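PDB 5ZHH: inositol-1-monophosphatase from Nostoc sp., which hydrolyses inositol monophosphates to free inositol and inorganic phosphate, as a member of the metal-dependent inositol monophosphatase family. Local coordinates for the interface of chains A and B. Coordinates in Å, arbitrary orientation; residue numbers count along the deposited sequence, not the author numbering. Chains: chain A/B, Inositol-1-monophosphatase.

Contact 1: the interface of chains A and B. Residues chain A 175-176, 179-180, 182, 269; chain B 160, 164-165, 170, 172.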
ATOM      1  N   PHE A 175      -2.487  17.002  31.487  1.00 28.39           N
ATOM      2  CA  PHE A 175      -2.540  15.621  31.012  1.00 25.85           C
ATOM      3  C   PHE A 175      -3.213  14.715  32.035  1.00 26.25           C
ATOM      4  O   PHE A 175      -4.069  13.892  31.686  1.00 27.90           O
ATOM      5  CB  PHE A 175      -1.129  15.119  30.700  1.00 24.56           C
ATOM      6  CG  PHE A 175      -1.079  13.675  30.295  1.00 25.16           C
ATOM      7  CD1 PHE A 175      -1.283  13.308  28.970  1.00 24.54           C
ATOM      8  CD2 PHE A 175      -0.820  12.683  31.235  1.00 24.98           C
ATOM      9  CE1 PHE A 175      -1.234  11.980  28.587  1.00 25.38           C
ATOM     10  CE2 PHE A 175      -0.772  11.349  30.856  1.00 25.18           C
ATOM     11  CZ  PHE A 175      -0.987  11.000  29.529  1.00 24.71           C
ATOM     12  N   CYS A 176      -2.850  14.859  33.314  1.00 24.95           N
ATOM     13  CA  CYS A 176      -3.469  14.031  34.341  1.00 25.10           C
ATOM     14  C   CYS A 176      -4.951  14.354  34.486  1.00 27.55           C
ATOM     15  O   CYS A 176      -5.782  13.442  34.569  1.00 30.58           O
ATOM     16  CB  CYS A 176      -2.746  14.220  35.677  1.00 30.30           C
ATOM     17  SG  CYS A 176      -1.010  13.741  35.644  1.00 29.34           S
ATOM     18  N   THR A 179      -6.856  13.006  31.464  1.00 27.83           N
ATOM     19  CA  THR A 179      -6.814  11.557  31.442  1.00 28.57           C
ATOM     20  C   THR A 179      -7.856  10.980  32.395  1.00 29.36           C
ATOM     21  O   THR A 179      -8.355   9.924  32.182  1.00 28.32           O
ATOM     22  CB  THR A 179      -5.406  10.997  31.694  1.00 28.87           C
ATOM     23  OG1 THR A 179      -4.518  11.454  30.697  1.00 26.01           O
ATOM     24  CG2 THR A 179      -5.378   9.537  31.686  1.00 29.72           C
ATOM     25  N   HIS A 180      -8.165  11.717  33.440  1.00 31.81           N
ATOM     26  CA  HIS A 180      -9.184  11.312  34.381  1.00 31.46           C
ATOM     27  C   HIS A 180     -10.588  11.567  33.871  1.00 31.30           C
ATOM     28  O   HIS A 180     -11.445  10.823  34.128  1.00 35.81           O
ATOM     29  CB  HIS A 180      -9.027  12.070  35.660  1.00 30.00           C
ATOM     30  CG  HIS A 180      -8.559  11.232  36.790  1.00 30.00           C
ATOM     31  ND1 HIS A 180      -9.036  11.368  38.066  1.00 30.00           N
ATOM     32  CD2 HIS A 180      -7.622  10.271  36.839  1.00 30.00           C
ATOM     33  CE1 HIS A 180      -8.431  10.510  38.852  1.00 30.00           C
ATOM     34  NE2 HIS A 180      -7.581   9.818  38.123  1.00 30.00           N
ATOM     35  N   THR A 182     -11.629  11.793  30.558  1.00 27.58           N
ATOM     36  CA  THR A 182     -12.007  11.286  29.270  1.00 26.77           C
ATOM     37  C   THR A 182     -11.720   9.822  29.152  1.00 27.04           C
ATOM     38  O   THR A 182     -11.354   9.219  30.080  1.00 30.35           O
ATOM     39  CB  THR A 182     -11.228  11.975  28.157  1.00 27.26           C
ATOM     40  OG1 THR A 182      -9.868  11.582  28.213  1.00 26.26           O
ATOM     41  CG2 THR A 182     -11.341  13.462  28.233  1.00 26.72           C
ATOM     42  N   TRP A 269      -2.639  16.455  43.898  1.00 47.42           N
ATOM     43  CA  TRP A 269      -2.757  15.007  43.795  1.00 48.16           C
ATOM     44  C   TRP A 269      -2.009  14.328  44.938  1.00 49.68           C
ATOM     45  O   TRP A 269      -2.177  13.130  45.170  1.00 51.87           O
ATOM     46  CB  TRP A 269      -2.218  14.518  42.448  1.00 45.71           C
ATOM     47  CG  TRP A 269      -3.028  14.965  41.263  1.00 42.36           C
ATOM     48  CD1 TRP A 269      -3.038  16.208  40.702  1.00 42.68           C
ATOM     49  CD2 TRP A 269      -3.937  14.165  40.487  1.00 40.32           C
ATOM     50  NE1 TRP A 269      -3.898  16.233  39.622  1.00 43.25           N
ATOM     51  CE2 TRP A 269      -4.462  14.994  39.473  1.00 40.86           C
ATOM     52  CE3 TRP A 269      -4.357  12.834  40.555  1.00 39.52           C
ATOM     53  CZ2 TRP A 269      -5.387  14.534  38.532  1.00 39.38           C
ATOM     54  CZ3 TRP A 269      -5.275  12.377  39.620  1.00 42.62           C
ATOM     55  CH2 TRP A 269      -5.781  13.227  38.621  1.00 40.64           C
TER
ATOM     56  N   PHE B 160      -2.444   3.586  30.667  1.00 29.27           N
ATOM     57  CA  PHE B 160      -3.152   3.906  31.901  1.00 32.09           C
ATOM     58  C   PHE B 160      -4.389   3.025  31.999  1.00 32.67           C
ATOM     59  O   PHE B 160      -5.095   2.825  31.005  1.00 33.43           O
ATOM     60  CB  PHE B 160      -3.502   5.396  31.946  1.00 29.30           C
ATOM     61  CG  PHE B 160      -2.299   6.279  31.768  1.00 29.20           C
ATOM     62  CD1 PHE B 160      -1.491   6.603  32.853  1.00 26.24           C
ATOM     63  CD2 PHE B 160      -1.940   6.739  30.507  1.00 29.26           C
ATOM     64  CE1 PHE B 160      -0.361   7.391  32.688  1.00 27.49           C
ATOM     65  CE2 PHE B 160      -0.813   7.527  30.332  1.00 28.35           C
ATOM     66  CZ  PHE B 160      -0.021   7.856  31.428  1.00 28.33           C
ATOM     67  N   ARG B 164      -7.943   3.687  36.897  1.00 36.09           N
ATOM     68  CA  ARG B 164      -7.027   4.750  37.292  1.00 36.73           C
ATOM     69  C   ARG B 164      -7.664   5.776  38.219  1.00 36.32           C
ATOM     70  O   ARG B 164      -6.939   6.448  38.962  1.00 37.37           O
ATOM     71  CB  ARG B 164      -6.467   5.450  36.051  1.00 35.78           C
ATOM     72  CG  ARG B 164      -7.508   6.143  35.187  1.00 35.81           C
ATOM     73  CD  ARG B 164      -6.886   6.513  33.846  1.00 36.35           C
ATOM     74  NE  ARG B 164      -7.827   7.122  32.914  1.00 35.14           N
ATOM     75  CZ  ARG B 164      -8.552   6.432  32.038  1.00 37.05           C
ATOM     76  NH1 ARG B 164      -8.451   5.110  31.992  1.00 38.78           N
ATOM     77  NH2 ARG B 164      -9.378   7.061  31.211  1.00 36.37           N
ATOM     78  N   ARG B 165      -8.988   5.925  38.187  1.00 34.63           N
ATOM     79  CA  ARG B 165      -9.653   6.884  39.058  1.00 34.46           C
ATOM     80  C   ARG B 165      -9.885   6.341  40.460  1.00 38.89           C
ATOM     81  O   ARG B 165     -10.218   7.122  41.359  1.00 39.99           O
ATOM     82  CB  ARG B 165     -10.994   7.311  38.454  1.00 36.76           C
ATOM     83  CG  ARG B 165     -10.886   7.837  37.033  1.00 42.08           C
ATOM     84  CD  ARG B 165     -12.258   7.968  36.389  1.00 45.32           C
ATOM     85  NE  ARG B 165     -12.162   8.479  35.027  1.00 48.99           N
ATOM     86  CZ  ARG B 165     -12.045   7.714  33.947  1.00 50.25           C
ATOM     87  NH1 ARG B 165     -12.010   6.391  34.067  1.00 50.22           N
ATOM     88  NH2 ARG B 165     -11.961   8.273  32.746  1.00 50.13           N
ATOM     89  N   ASN B 170      -1.902   5.325  39.916  1.00 32.33           N
ATOM     90  CA  ASN B 170      -2.555   5.392  38.616  1.00 33.40           C
ATOM     91  C   ASN B 170      -1.577   5.491  37.454  1.00 33.28           C
ATOM     92  O   ASN B 170      -2.023   5.612  36.306  1.00 30.23           O
ATOM     93  CB  ASN B 170      -3.517   6.581  38.566  1.00 32.82           C
ATOM     94  CG  ASN B 170      -2.886   7.858  39.063  1.00 36.34           C
ATOM     95  OD1 ASN B 170      -1.706   8.110  38.827  1.00 35.78           O
ATOM     96  ND2 ASN B 170      -3.666   8.672  39.763  1.00 41.12           N
ATOM     97  N   TYR B 172       0.376   8.002  36.780  1.00 29.21           N
ATOM     98  CA  TYR B 172       0.638   9.374  36.345  1.00 26.64           C
ATOM     99  C   TYR B 172       2.005   9.854  36.807  1.00 26.85           C
ATOM    100  O   TYR B 172       2.708  10.547  36.063  1.00 27.70           O
ATOM    101  CB  TYR B 172      -0.425  10.329  36.878  1.00 29.44           C
ATOM    102  CG  TYR B 172      -1.815  10.106  36.354  1.00 30.37           C
ATOM    103  CD1 TYR B 172      -2.056   9.247  35.285  1.00 31.36           C
ATOM    104  CD2 TYR B 172      -2.890  10.757  36.928  1.00 30.33           C
ATOM    105  CE1 TYR B 172      -3.334   9.040  34.814  1.00 30.59           C
ATOM    106  CE2 TYR B 172      -4.168  10.564  36.458  1.00 30.80           C
ATOM    107  CZ  TYR B 172      -4.386   9.699  35.403  1.00 30.65           C
ATOM    108  OH  TYR B 172      -5.660   9.498  34.929  1.00 31.84           O
TER
HETATM  109  O   HOH W   1      -6.296   8.599  40.882  1.00 43.80           O
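Helix 172-181 of chain A packs here against the start of its counterpart in chain B and against the loop before it. B:Tyr172 opens the helix of chain B. Its CG lies anti to the carbonyl carbon (chi1 -65°), and its ring crosses obliquely to A:His180 and A:Trp269. A:Trp269 CH2 meets the ring edge at B:Tyr172 CE2, 3.8 Å away. A:Cys176 SG packs on B:Tyr172 CB at 3.7 Å. The A:His180 ring is sandwiched. A:Trp269 CH2 lies over one face and B:Arg165 CG over the other. The hydroxyl OH of B:Tyr172 points at the imidazole edge. A water links A:His180 NE2, B:Arg164 O and B:Asn170 ND2. B:Asn170 OD1 also accepts from the backbone N of B:Tyr172 at 2.9 Å and holds the helix start.

Two arginines bind carbonyls near the end of the A helix. B:Arg164 runs extended from CG to NE and uses NE and NH2 side-on on one oxygen, with NE 2.9 Å from A:Thr179 O. That carbonyl lies in the guanidinium plane, while NE sits above the carbonyl plane. B:Arg165 NE donates to A:His180 O at 2.6 Å, in the carbonyl plane. An alanine in place of B:Arg164 would probably loosen the helix end, because both bonds to A:Thr179 O and the packing of CD on the A:Thr179 methyl would go. Beyond, A:Phe175 and B:Phe160 meet tip to tip, their rings edge-to-face at 60°, with A:Phe175 CZ 3.6 Å from B:Phe160 CE2. The patch joins the two subunits through aromatic packing and arginine-to-carbonyl bonds, and probably helps hold the dimer typical of the family.

Contact 2: the interface of chains A and B. Residues chain A 186, 188, 197, 201-203; chain B 97-100.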
ATOM      1  N   ARG A 186      -3.975  10.500  24.186  1.00 21.46           N
ATOM      2  CA  ARG A 186      -2.865   9.950  23.434  1.00 20.95           C
ATOM      3  C   ARG A 186      -1.691  10.928  23.426  1.00 24.40           C
ATOM      4  O   ARG A 186      -1.842  12.125  23.696  1.00 25.98           O
ATOM      5  CB  ARG A 186      -3.319   9.657  21.997  1.00 22.08           C
ATOM      6  CG  ARG A 186      -4.504   8.680  21.926  1.00 24.96           C
ATOM      7  CD  ARG A 186      -4.054   7.272  22.306  1.00 25.89           C
ATOM      8  NE  ARG A 186      -5.149   6.309  22.432  1.00 25.48           N
ATOM      9  CZ  ARG A 186      -5.720   5.973  23.587  1.00 23.94           C
ATOM     10  NH1 ARG A 186      -6.698   5.075  23.615  1.00 23.44           N
ATOM     11  NH2 ARG A 186      -5.317   6.541  24.720  1.00 24.65           N
ATOM     12  N   SER A 188       1.247  11.207  20.475  1.00 23.09           N
ATOM     13  CA  SER A 188       1.787  10.654  19.239  1.00 24.17           C
ATOM     14  C   SER A 188       3.190  11.148  18.947  1.00 27.92           C
ATOM     15  O   SER A 188       3.994  10.401  18.374  1.00 28.69           O
ATOM     16  CB  SER A 188       0.894  11.023  18.050  1.00 23.87           C
ATOM     17  OG  SER A 188       1.100  12.388  17.702  1.00 28.33           O
ATOM     18  N   HIS A 197      -5.509  14.384  12.880  1.00 24.84           N
ATOM     19  CA  HIS A 197      -6.356  13.364  13.490  1.00 26.44           C
ATOM     20  C   HIS A 197      -7.641  13.953  14.069  1.00 23.79           C
ATOM     21  O   HIS A 197      -8.672  13.276  14.085  1.00 26.54           O
ATOM     22  CB  HIS A 197      -5.593  12.618  14.579  1.00 29.69           C
ATOM     23  CG  HIS A 197      -4.513  11.725  14.058  1.00 34.36           C
ATOM     24  ND1 HIS A 197      -4.220  11.608  12.716  1.00 38.13           N
ATOM     25  CD2 HIS A 197      -3.648  10.908  14.704  1.00 36.81           C
ATOM     26  CE1 HIS A 197      -3.224  10.757  12.557  1.00 38.64           C
ATOM     27  NE2 HIS A 197      -2.859  10.318  13.749  1.00 42.95           N
ATOM     28  N   GLY A 201     -11.513  12.970  12.592  1.00 26.49           N
ATOM     29  CA  GLY A 201     -12.344  12.353  13.606  1.00 26.45           C
ATOM     30  C   GLY A 201     -11.714  11.219  14.388  1.00 27.24           C
ATOM     31  O   GLY A 201     -12.409  10.588  15.196  1.00 27.08           O
ATOM     32  N   ARG A 202     -10.414  10.971  14.217  1.00 23.23           N
ATOM     33  CA  ARG A 202      -9.759   9.895  14.956  1.00 21.84           C
ATOM     34  C   ARG A 202      -9.583  10.243  16.429  1.00 24.43           C
ATOM     35  O   ARG A 202      -9.474   9.344  17.269  1.00 24.41           O
ATOM     36  CB  ARG A 202      -8.404   9.586  14.331  1.00 24.96           C
ATOM     37  CG  ARG A 202      -8.513   8.867  12.977  1.00 26.66           C
ATOM     38  CD  ARG A 202      -7.190   8.918  12.243  1.00 27.87           C
ATOM     39  NE  ARG A 202      -7.276   8.292  10.924  1.00 29.20           N
ATOM     40  CZ  ARG A 202      -6.243   8.139  10.102  1.00 29.74           C
ATOM     41  NH1 ARG A 202      -6.414   7.562   8.921  1.00 29.26           N
ATOM     42  NH2 ARG A 202      -5.042   8.568  10.458  1.00 28.67           N
ATOM     43  N   VAL A 203      -9.509  11.531  16.751  1.00 22.86           N
ATOM     44  CA  VAL A 203      -9.616  12.023  18.116  1.00 23.05           C
ATOM     45  C   VAL A 203     -10.627  13.156  18.104  1.00 25.74           C
ATOM     46  O   VAL A 203     -10.978  13.692  17.053  1.00 22.55           O
ATOM     47  CB  VAL A 203      -8.266  12.497  18.695  1.00 25.89           C
ATOM     48  CG1 VAL A 203      -7.305  11.333  18.837  1.00 31.75           C
ATOM     49  CG2 VAL A 203      -7.655  13.559  17.812  1.00 26.37           C
TER
ATOM     50  N   HIS B  97     -12.937   4.832  18.068  1.00 32.61           N
ATOM     51  CA  HIS B  97     -12.685   6.162  17.532  1.00 31.14           C
ATOM     52  C   HIS B  97     -12.009   6.132  16.173  1.00 33.08           C
ATOM     53  O   HIS B  97     -11.725   7.198  15.614  1.00 29.81           O
ATOM     54  CB  HIS B  97     -11.831   6.972  18.511  1.00 28.37           C
ATOM     55  CG  HIS B  97     -12.565   7.392  19.745  1.00 30.17           C
ATOM     56  ND1 HIS B  97     -13.176   8.622  19.862  1.00 32.28           N
ATOM     57  CD2 HIS B  97     -12.773   6.755  20.922  1.00 29.42           C
ATOM     58  CE1 HIS B  97     -13.733   8.724  21.057  1.00 30.86           C
ATOM     59  NE2 HIS B  97     -13.511   7.601  21.716  1.00 30.85           N
ATOM     60  N   GLN B  98     -11.761   4.940  15.629  1.00 33.52           N
ATOM     61  CA  GLN B  98     -10.979   4.758  14.410  1.00 35.66           C
ATOM     62  C   GLN B  98      -9.575   5.332  14.570  1.00 32.18           C
ATOM     63  O   GLN B  98      -8.948   5.744  13.593  1.00 31.64           O
ATOM     64  CB  GLN B  98     -11.691   5.407  13.219  1.00 40.20           C
ATOM     65  CG  GLN B  98     -13.117   4.927  13.063  1.00 45.98           C
ATOM     66  CD  GLN B  98     -14.102   5.964  13.600  1.00 54.26           C
ATOM     67  OE1 GLN B  98     -13.947   7.169  13.369  1.00 59.35           O
ATOM     68  NE2 GLN B  98     -15.094   5.503  14.361  1.00 54.70           N
ATOM     69  N   TYR B  99      -9.080   5.385  15.806  1.00 27.83           N
ATOM     70  CA  TYR B  99      -7.702   5.778  16.042  1.00 27.12           C
ATOM     71  C   TYR B  99      -6.798   4.628  15.609  1.00 33.44           C
ATOM     72  O   TYR B  99      -6.936   3.515  16.134  1.00 31.34           O
ATOM     73  CB  TYR B  99      -7.484   6.118  17.518  1.00 29.03           C
ATOM     74  CG  TYR B  99      -6.180   6.851  17.783  1.00 30.85           C
ATOM     75  CD1 TYR B  99      -6.105   8.235  17.674  1.00 29.61           C
ATOM     76  CD2 TYR B  99      -5.016   6.153  18.097  1.00 27.88           C
ATOM     77  CE1 TYR B  99      -4.918   8.905  17.893  1.00 27.86           C
ATOM     78  CE2 TYR B  99      -3.826   6.816  18.319  1.00 28.34           C
ATOM     79  CZ  TYR B  99      -3.782   8.188  18.218  1.00 30.55           C
ATOM     80  OH  TYR B  99      -2.602   8.855  18.438  1.00 30.33           O
ATOM     81  N   PRO B 100      -5.829   4.851  14.640  1.00 40.06           N
ATOM     82  CA  PRO B 100      -5.116   3.719  14.005  1.00 39.35           C
ATOM     83  C   PRO B 100      -4.017   3.131  14.882  1.00 40.86           C
ATOM     84  O   PRO B 100      -2.815   3.246  14.620  1.00 42.76           O
ATOM     85  CB  PRO B 100      -4.576   4.357  12.720  1.00 42.77           C
ATOM     86  CG  PRO B 100      -4.369   5.794  13.063  1.00 44.68           C
ATOM     87  CD  PRO B 100      -5.357   6.157  14.151  1.00 43.15           C
TER
HETATM   88  O   HOH W   2     -13.019  10.428  17.910  1.00 34.45           O
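The ring of B:Tyr99 is the apolar centre, packed among A:Arg186, A:His197 and A:Val203 of chain A. Its CG is anti to the backbone N (chi1 -166°), which sends the ring across the interface. A:Val203 lies beside it and points the same way. A:Val203 CG1 is 3.5 Å from B:Tyr99 CD1 and touches CE1 as well. One face of the ring takes the aliphatic part of A:Arg186, with A:Arg186 CG 3.8 Å from B:Tyr99 CZ. The A:Arg186 chain is bent at chi2 (-71°). Its guanidinium stands almost perpendicular to the ring plane, so methylenes rather than a flat stack make this contact. The opposite face is covered from within chain B by B:Pro100 CD, toward the rim. A:His197 crosses at about a right angle, and its CD2 approaches B:Tyr99 CE1 at 4.0 Å. The phenol oxygen OH of B:Tyr99 is 3.7 Å from A:Arg186 CB, a packing contact.

Further out, A:Arg202 runs extended from CG to NE and crosses B:Pro100 at about a right angle. A:Arg202 CD is 3.8 Å from B:Pro100 CD. The same CD also lies over the rim of one face of the A:His197 ring, so A:Arg202 packs on both chains. Its carbonyl O lies at the edge of the B:Tyr99 ring, in its plane.

At the polar rim the two chains are joined by water. B:His97 ND1 is 2.7 Å from this water, nearly straight at 172°, and A:Gly201 O is 2.8 Å from it. No direct polar bond crosses this patch.

In the fold, the chain B residues run from the end of helix 92-97 into the following loop. That helix starts on the last residue of the DPLDGT metal-binding motif of the family. Chain A contributes strand 185-186, the end of helix 191-199 and the loop leading to strand 205-208.

The centres of the C-alpha atoms of contact 1 and contact 2 lie about 19 Å apart along one interface between chains A and B. They share no residue. In chain A they are neighbours in sequence: helix 172-181 of contact 1 is followed by strand 185-186 of contact 2. Contact 1 is polar as well as aromatic, while contact 2 relies on packing and a water bridge. The two-fold symmetry gives each a twin with the chains exchanged. Together they probably stabilise a dimer within the deposited tetramer, with contact 2 close in sequence to the metal-binding motif.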